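Local coordinates for protein Rubredoxin\:oxygen oxidoreductase (Desulfovibrio gigas, PDB 1E5D) that catalyses the four-electron reduction of dioxygen to two water molecules, using a diiron centre and FMN, at residues A[169-174]-A[183-188]; A[87-92]-A[117-122]; A[61-64]-A[68-71]. One frame throughout, in Å; residues are numbered along the deposited sequence.

Contact 1: residues A[169-174]-A[183-188]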
loop_
_atom_site.group_PDB
_atom_site.type_symbol
_atom_site.label_atom_id
_atom_site.label_comp_id
_atom_site.label_asym_id
_atom_site.label_seq_id
_atom_site.Cartn_x
_atom_site.Cartn_y
_atom_site.Cartn_z
ATOM N N GLN A 169 -23.997 -0.071 -8.462
ATOM C CA GLN A 169 -22.846 -0.713 -9.082
ATOM C C GLN A 169 -22.062 0.384 -9.791
ATOM O O GLN A 169 -22.666 1.316 -10.317
ATOM C CB GLN A 169 -23.239 -1.818 -10.051
ATOM C CG GLN A 169 -24.690 -2.252 -10.052
ATOM C CD GLN A 169 -25.592 -1.233 -10.719
ATOM O OE1 GLN A 169 -25.321 -0.715 -11.798
ATOM N NE2 GLN A 169 -26.702 -0.925 -10.062
ATOM N N ASN A 170 -20.739 0.290 -9.810
ATOM C CA ASN A 170 -19.980 1.297 -10.560
ATOM C C ASN A 170 -19.927 0.940 -12.036
ATOM O O ASN A 170 -19.010 0.271 -12.505
ATOM C CB ASN A 170 -18.584 1.415 -9.944
ATOM C CG ASN A 170 -18.680 2.151 -8.617
ATOM O OD1 ASN A 170 -18.019 1.801 -7.647
ATOM N ND2 ASN A 170 -19.520 3.176 -8.597
ATOM N N ILE A 171 -20.924 1.375 -12.792
ATOM C CA ILE A 171 -20.950 1.180 -14.231
ATOM C C ILE A 171 -21.296 2.485 -14.941
ATOM O O ILE A 171 -22.400 3.010 -14.759
ATOM C CB ILE A 171 -21.979 0.118 -14.653
ATOM C CG1 ILE A 171 -21.684 -1.281 -14.119
ATOM C CG2 ILE A 171 -22.123 0.097 -16.167
ATOM C CD1 ILE A 171 -22.624 -2.331 -14.669
ATOM N N ALA A 172 -20.357 2.993 -15.734
ATOM C CA ALA A 172 -20.629 4.199 -16.522
ATOM C C ALA A 172 -20.972 3.757 -17.940
ATOM O O ALA A 172 -20.138 3.110 -18.577
ATOM C CB ALA A 172 -19.466 5.168 -16.518
ATOM N N ALA A 173 -22.173 4.070 -18.412
ATOM C CA ALA A 173 -22.555 3.549 -19.725
ATOM C C ALA A 173 -23.653 4.369 -20.373
ATOM O O ALA A 173 -24.341 5.141 -19.707
ATOM C CB ALA A 173 -23.003 2.100 -19.570
ATOM N N SER A 174 -23.828 4.190 -21.681
ATOM C CA SER A 174 -24.967 4.865 -22.307
ATOM C C SER A 174 -26.270 4.231 -21.823
ATOM O O SER A 174 -27.316 4.879 -21.801
ATOM C CB SER A 174 -24.897 4.815 -23.828
ATOM O OG SER A 174 -23.726 4.154 -24.265
ATOM N N VAL A 183 -25.807 -9.716 -17.979
ATOM C CA VAL A 183 -25.835 -10.072 -16.571
ATOM C C VAL A 183 -24.439 -10.213 -15.979
ATOM O O VAL A 183 -24.185 -9.704 -14.889
ATOM C CB VAL A 183 -26.571 -11.408 -16.334
ATOM C CG1 VAL A 183 -27.616 -11.215 -15.252
ATOM C CG2 VAL A 183 -27.165 -11.906 -17.636
ATOM N N HIS A 184 -23.571 -10.922 -16.698
ATOM C CA HIS A 184 -22.241 -11.164 -16.136
ATOM C C HIS A 184 -21.555 -9.840 -15.837
ATOM O O HIS A 184 -20.880 -9.653 -14.826
ATOM C CB HIS A 184 -21.396 -12.028 -17.070
ATOM C CG HIS A 184 -21.267 -11.467 -18.449
ATOM N ND1 HIS A 184 -22.137 -11.802 -19.467
ATOM C CD2 HIS A 184 -20.377 -10.596 -18.980
ATOM C CE1 HIS A 184 -21.774 -11.157 -20.564
ATOM N NE2 HIS A 184 -20.709 -10.416 -20.300
ATOM N N THR A 185 -21.748 -8.881 -16.749
ATOM C CA THR A 185 -21.161 -7.571 -16.463
ATOM C C THR A 185 -21.824 -6.967 -15.229
ATOM O O THR A 185 -21.183 -6.533 -14.276
ATOM C CB THR A 185 -21.300 -6.608 -17.652
ATOM O OG1 THR A 185 -20.669 -7.177 -18.807
ATOM C CG2 THR A 185 -20.580 -5.299 -17.358
ATOM N N LEU A 186 -23.150 -6.963 -15.282
ATOM C CA LEU A 186 -23.930 -6.379 -14.203
ATOM C C LEU A 186 -23.612 -7.038 -12.870
ATOM O O LEU A 186 -23.480 -6.355 -11.855
ATOM C CB LEU A 186 -25.427 -6.495 -14.506
ATOM C CG LEU A 186 -26.366 -6.085 -13.371
ATOM C CD1 LEU A 186 -26.041 -4.663 -12.930
ATOM C CD2 LEU A 186 -27.814 -6.233 -13.794
ATOM N N GLU A 187 -23.508 -8.366 -12.890
ATOM C CA GLU A 187 -23.311 -9.102 -11.646
ATOM C C GLU A 187 -21.926 -8.851 -11.056
ATOM O O GLU A 187 -21.794 -8.632 -9.849
ATOM C CB GLU A 187 -23.519 -10.602 -11.855
ATOM C CG GLU A 187 -23.858 -11.356 -10.572
ATOM C CD GLU A 187 -22.613 -11.820 -9.834
ATOM O OE1 GLU A 187 -21.651 -12.171 -10.556
ATOM O OE2 GLU A 187 -22.593 -11.792 -8.588
ATOM N N ARG A 188 -20.907 -8.925 -11.900
ATOM C CA ARG A 188 -19.539 -8.735 -11.417
ATOM C C ARG A 188 -19.414 -7.381 -10.741
ATOM O O ARG A 188 -18.805 -7.225 -9.687
ATOM C CB ARG A 188 -18.563 -8.882 -12.578
ATOM C CG ARG A 188 -17.115 -8.587 -12.239
ATOM C CD ARG A 188 -16.615 -9.368 -11.035
ATOM N NE ARG A 188 -15.440 -8.754 -10.428
ATOM C CZ ARG A 188 -14.283 -9.338 -10.160
ATOM N NH1 ARG A 188 -14.092 -10.619 -10.444
ATOM N NH2 ARG A 188 -13.303 -8.639 -9.601
#

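Contact 2: residues A[87-92]-A[117-122]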
loop_
_atom_site.group_PDB
_atom_site.type_symbol
_atom_site.label_atom_id
_atom_site.label_comp_id
_atom_site.label_asym_id
_atom_site.label_seq_id
_atom_site.Cartn_x
_atom_site.Cartn_y
_atom_site.Cartn_z
ATOM N N ALA A 87 -24.133 18.345 -3.522
ATOM C CA ALA A 87 -24.744 19.470 -4.223
ATOM C C ALA A 87 -25.943 19.992 -3.438
ATOM O O ALA A 87 -26.688 20.849 -3.905
ATOM C CB ALA A 87 -25.141 19.067 -5.631
ATOM N N LEU A 88 -26.119 19.463 -2.230
ATOM C CA LEU A 88 -27.233 19.890 -1.380
ATOM C C LEU A 88 -27.210 21.403 -1.205
ATOM O O LEU A 88 -28.234 22.029 -1.506
ATOM C CB LEU A 88 -27.218 19.151 -0.050
ATOM C CG LEU A 88 -28.287 19.509 0.976
ATOM C CD1 LEU A 88 -29.653 19.622 0.332
ATOM C CD2 LEU A 88 -28.325 18.479 2.105
ATOM N N PRO A 89 -26.118 22.019 -0.781
ATOM C CA PRO A 89 -26.081 23.488 -0.691
ATOM C C PRO A 89 -26.501 24.172 -1.985
ATOM O O PRO A 89 -27.316 25.098 -1.962
ATOM C CB PRO A 89 -24.606 23.801 -0.420
ATOM C CG PRO A 89 -24.083 22.571 0.239
ATOM C CD PRO A 89 -24.843 21.421 -0.354
ATOM N N ALA A 90 -25.973 23.756 -3.130
ATOM C CA ALA A 90 -26.384 24.400 -4.379
ATOM C C ALA A 90 -27.872 24.209 -4.637
ATOM O O ALA A 90 -28.542 25.079 -5.191
ATOM C CB ALA A 90 -25.594 23.866 -5.568
ATOM N N LEU A 91 -28.407 23.048 -4.254
ATOM C CA LEU A 91 -29.806 22.779 -4.565
ATOM C C LEU A 91 -30.737 23.594 -3.675
ATOM O O LEU A 91 -31.773 24.090 -4.115
ATOM C CB LEU A 91 -30.106 21.298 -4.409
ATOM C CG LEU A 91 -29.904 20.380 -5.608
ATOM C CD1 LEU A 91 -30.245 18.959 -5.173
ATOM C CD2 LEU A 91 -30.734 20.791 -6.808
ATOM N N ILE A 92 -30.368 23.721 -2.404
ATOM C CA ILE A 92 -31.153 24.550 -1.506
ATOM C C ILE A 92 -31.271 25.955 -2.091
ATOM O O ILE A 92 -32.307 26.601 -2.017
ATOM C CB ILE A 92 -30.512 24.647 -0.120
ATOM C CG1 ILE A 92 -30.733 23.388 0.716
ATOM C CG2 ILE A 92 -30.999 25.890 0.612
ATOM C CD1 ILE A 92 -29.494 22.999 1.479
ATOM N N LYS A 117 -27.024 26.586 9.016
ATOM C CA LYS A 117 -27.699 27.404 10.023
ATOM C C LYS A 117 -29.201 27.341 9.845
ATOM O O LYS A 117 -29.954 26.900 10.720
ATOM C CB LYS A 117 -27.179 28.843 9.977
ATOM C CG LYS A 117 -26.872 29.405 11.357
ATOM C CD LYS A 117 -25.397 29.306 11.710
ATOM C CE LYS A 117 -25.081 30.076 12.987
ATOM N NZ LYS A 117 -23.676 30.575 13.008
ATOM N N ASP A 118 -29.751 27.779 8.707
ATOM C CA ASP A 118 -31.223 27.788 8.755
ATOM C C ASP A 118 -31.838 26.983 7.626
ATOM O O ASP A 118 -32.369 27.553 6.673
ATOM C CB ASP A 118 -31.703 29.243 8.750
ATOM C CG ASP A 118 -31.146 30.028 9.924
ATOM O OD1 ASP A 118 -31.366 29.617 11.084
ATOM O OD2 ASP A 118 -30.480 31.062 9.701
ATOM N N TRP A 119 -31.763 25.661 7.735
ATOM C CA TRP A 119 -32.290 24.763 6.717
ATOM C C TRP A 119 -33.573 24.098 7.198
ATOM O O TRP A 119 -33.624 23.656 8.349
ATOM C CB TRP A 119 -31.273 23.679 6.356
ATOM C CG TRP A 119 -30.109 24.119 5.534
ATOM C CD1 TRP A 119 -29.790 25.381 5.133
ATOM C CD2 TRP A 119 -29.086 23.268 4.999
ATOM N NE1 TRP A 119 -28.637 25.374 4.385
ATOM C CE2 TRP A 119 -28.186 24.089 4.290
ATOM C CE3 TRP A 119 -28.849 21.891 5.056
ATOM C CZ2 TRP A 119 -27.063 23.574 3.640
ATOM C CZ3 TRP A 119 -27.735 21.391 4.410
ATOM C CH2 TRP A 119 -26.851 22.221 3.710
ATOM N N PRO A 120 -34.586 24.010 6.353
ATOM C CA PRO A 120 -35.837 23.366 6.774
ATOM C C PRO A 120 -35.681 21.851 6.818
ATOM O O PRO A 120 -36.369 21.119 6.108
ATOM C CB PRO A 120 -36.821 23.743 5.671
ATOM C CG PRO A 120 -35.966 23.950 4.469
ATOM C CD PRO A 120 -34.655 24.485 4.969
ATOM N N VAL A 121 -34.767 21.386 7.664
ATOM C CA VAL A 121 -34.568 19.954 7.831
ATOM C C VAL A 121 -35.706 19.357 8.652
ATOM O O VAL A 121 -36.121 19.901 9.670
ATOM C CB VAL A 121 -33.220 19.655 8.508
ATOM C CG1 VAL A 121 -33.040 18.166 8.741
ATOM C CG2 VAL A 121 -32.084 20.214 7.663
ATOM N N GLN A 122 -36.220 18.226 8.195
ATOM C CA GLN A 122 -37.272 17.524 8.908
ATOM C C GLN A 122 -36.940 16.036 8.903
ATOM O O GLN A 122 -36.827 15.426 7.846
ATOM C CB GLN A 122 -38.645 17.762 8.284
ATOM C CG GLN A 122 -39.784 17.750 9.290
ATOM C CD GLN A 122 -40.940 16.847 8.920
ATOM O OE1 GLN A 122 -41.888 17.267 8.254
ATOM N NE2 GLN A 122 -40.883 15.590 9.351
#

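Contact 3: residues A[61-64]-A[68-71]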
loop_
_atom_site.group_PDB
_atom_site.type_symbol
_atom_site.label_atom_id
_atom_site.label_comp_id
_atom_site.label_asym_id
_atom_site.label_seq_id
_atom_site.Cartn_x
_atom_site.Cartn_y
_atom_site.Cartn_z
ATOM N N CYS A 61 -29.251 20.904 -14.894
ATOM C CA CYS A 61 -29.620 20.889 -16.303
ATOM C C CYS A 61 -30.651 19.795 -16.548
ATOM O O CYS A 61 -31.669 19.999 -17.205
ATOM C CB CYS A 61 -28.395 20.667 -17.187
ATOM S SG CYS A 61 -28.095 21.930 -18.450
ATOM N N GLY A 62 -30.377 18.617 -16.001
ATOM C CA GLY A 62 -31.240 17.459 -16.206
ATOM C C GLY A 62 -32.605 17.729 -15.616
ATOM O O GLY A 62 -33.615 17.604 -16.297
ATOM N N ILE A 63 -32.593 18.108 -14.346
ATOM C CA ILE A 63 -33.789 18.538 -13.654
ATOM C C ILE A 63 -34.610 19.505 -14.509
ATOM O O ILE A 63 -35.796 19.300 -14.756
ATOM C CB ILE A 63 -33.450 19.271 -12.342
ATOM C CG1 ILE A 63 -32.883 18.382 -11.243
ATOM C CG2 ILE A 63 -34.676 20.041 -11.858
ATOM C CD1 ILE A 63 -32.804 19.038 -9.879
ATOM N N ALA A 64 -33.938 20.566 -14.951
ATOM C CA ALA A 64 -34.598 21.639 -15.683
ATOM C C ALA A 64 -35.232 21.136 -16.970
ATOM O O ALA A 64 -36.134 21.775 -17.507
ATOM C CB ALA A 64 -33.614 22.760 -15.991
ATOM N N ASP A 68 -38.757 23.602 -13.988
ATOM C CA ASP A 68 -37.903 24.626 -13.401
ATOM C C ASP A 68 -37.522 24.216 -11.986
ATOM O O ASP A 68 -38.412 23.945 -11.174
ATOM C CB ASP A 68 -38.584 25.998 -13.357
ATOM C CG ASP A 68 -37.569 27.114 -13.206
ATOM O OD1 ASP A 68 -36.922 27.229 -12.147
ATOM O OD2 ASP A 68 -37.409 27.891 -14.171
ATOM N N PRO A 69 -36.230 24.166 -11.697
ATOM C CA PRO A 69 -35.770 23.730 -10.373
ATOM C C PRO A 69 -36.472 24.431 -9.215
ATOM O O PRO A 69 -36.630 23.819 -8.155
ATOM C CB PRO A 69 -34.280 24.094 -10.403
ATOM C CG PRO A 69 -33.925 23.979 -11.847
ATOM C CD PRO A 69 -35.119 24.506 -12.595
ATOM N N LYS A 70 -36.895 25.679 -9.369
ATOM C CA LYS A 70 -37.520 26.416 -8.266
ATOM C C LYS A 70 -38.922 25.899 -7.957
ATOM O O LYS A 70 -39.536 26.330 -6.977
ATOM C CB LYS A 70 -37.563 27.917 -8.562
ATOM C CG LYS A 70 -38.806 28.394 -9.280
ATOM C CD LYS A 70 -38.519 28.970 -10.652
ATOM C CE LYS A 70 -39.433 30.121 -11.026
ATOM N NZ LYS A 70 -40.840 29.705 -11.282
ATOM N N LYS A 71 -39.423 24.981 -8.775
ATOM C CA LYS A 71 -40.717 24.351 -8.559
ATOM C C LYS A 71 -40.592 23.135 -7.655
ATOM O O LYS A 71 -41.588 22.642 -7.123
ATOM C CB LYS A 71 -41.343 23.941 -9.898
ATOM C CG LYS A 71 -41.191 25.017 -10.964
ATOM C CD LYS A 71 -42.354 25.054 -11.933
ATOM C CE LYS A 71 -43.486 25.934 -11.427
ATOM N NZ LYS A 71 -44.485 26.176 -12.508
#

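Contact 1: residues A[169-174]-A[183-188]
Q169 and I171, on the loop that follows strand 160-164, lie against the first turn of helix 183-198 at L186 and T185. From CB the Q169 side chain sets out toward the helix and reaches CG, which rests 4.0 Å from L186 CD1. It then folds back at chi2 (74°), which keeps the amide carbon over the same methyl, CD to L186 CD1 being 4.1 Å. OE1 also passes L186 CD1, at 4.2 Å, but its real partner is the backbone N of V228, from which it accepts a hydrogen bond. The tip nitrogen NE2 turns to the carbonyl O of F167, so both ends of the buried amide are held. With CG anti to the backbone N (chi1 172°) and chi2 at 55°, L186 turns CD1 to the glutamine.

Two residues on, I171 CD1 reaches the helix backbone beside L186 CA (4.3 Å) and lies 4.5 Å from T185 CG2. I181, A189 and F230 of the same chain add to this apolar patch. Q169 also shares backbone hydrogen bonds with H226, a residue of the diiron pocket. The two segments themselves meet purely by van der Waals contact: the glutamine lays its aliphatic stem on L186 and spends its buried polar atoms on F167 of its own loop and on V228.

Contact 2: residues A[87-92]-A[117-122]
W119 lays its indole against one side of helix 88-95, meeting L88, P89 and I92 just where the chain is about to enter edge strand 121-124. This strand completes a beta-alpha-beta crossover: strand 99-103, helix 104-114, then parallel strand 121-124, within the metallo-beta-lactamase fold of the N-terminal part.

The main partner is I92, whose side chain crosses that of W119 at about a right angle and drives its end methyl into the ring face. CD1 sits 3.3 Å from the centroid of the W119 six-membered ring, 13° off the normal, which makes a CH-pi contact over the centre rather than at the rim. The approach is tight, and the unusual chi2 of I92 (139°) goes with it. L88 comes in differently. Its side chain runs obliquely to the indole, with CG leaving anti to the backbone N (chi1 178°) and CD2 ending 3.8 Å from W119 CZ3. P89 is the lightest touch of the three, its CG 4.5 Å from W119 CH2.

Beyond the two segments, Y116 stacks on the W119 ring, while F114 packs on P89 and M110 on L88, both from helix 104-114. I92 also reaches I100 of strand 99-103, so helix, strand and crossover share one apolar patch. The backbone beside the tryptophan is tied in too, P120 and Q122 each hydrogen-bonding with I100. Over the indole itself, I92 CD1 lies equally near two atoms of the benzene ring, W119 CE2 and W119 CZ2, at 3.3 Å from each.

Contact 3: residues A[61-64]-A[68-71]
I63 and A64, at the end of helix 56-64, rest on the ring of P69, which the chain brings back after a short turn. Along the helix, C61 points away from that ring, and G62 makes no contact with the proline; its carbonyl O accepts a hydrogen bond from the hydroxyl of S65 in the turn that follows. I63 is the first to reach across. Its CG2 branch stands anti to the backbone N (chi1 -70° for CG1), and this brings the methyl to 4.0 Å from P69 CG and 4.1 Å from P69 CA, the two side chains running obliquely to each other. A64 then adds its single methyl from beside the ring, with CB 4.1 Å from P69 CD. The two residues thus divide the proline between them, I63 lying across the ring at CG and CA and A64 meeting CD, in a purely apolar contact.

P69 also opens the short 3-10 segment 69-71, whose turn is closed by the backbone bond from K71 N to D68 O, 2.8 Å long.

Topologically this is the return bend of a beta-alpha-beta crossover: strand 46-48, helix 56-64, then the parallel neighbour strand 74-77. The bend is flanked by helix 88-95, whose C95 packs on P69, while I72, just ahead of strand 74-77, covers I63.

In the fold
All three contacts are apolar and belong to the metallo-beta-lactamase part of the chain. Contact 1 is buried and backs onto H226 of the diiron pocket; contacts 2 and 3 are partly buried and lie farther from the chain's centre. The L88 side chain of contact 2 is about 13 Å from the cluster, whereas contact 3 lies away from the metal and flavin sites. Contact 1 mixes a glutamine stem with leucine and isoleucine, contact 2 depends on an aromatic face, and contact 3 on a proline ring. Contacts 2 and 3 join through L91 CD2 and I63 CD1 at 4.1 Å, so helix 88-95 serves both. Contact 1 stands apart, its nearest atoms about 14 Å from contact 3.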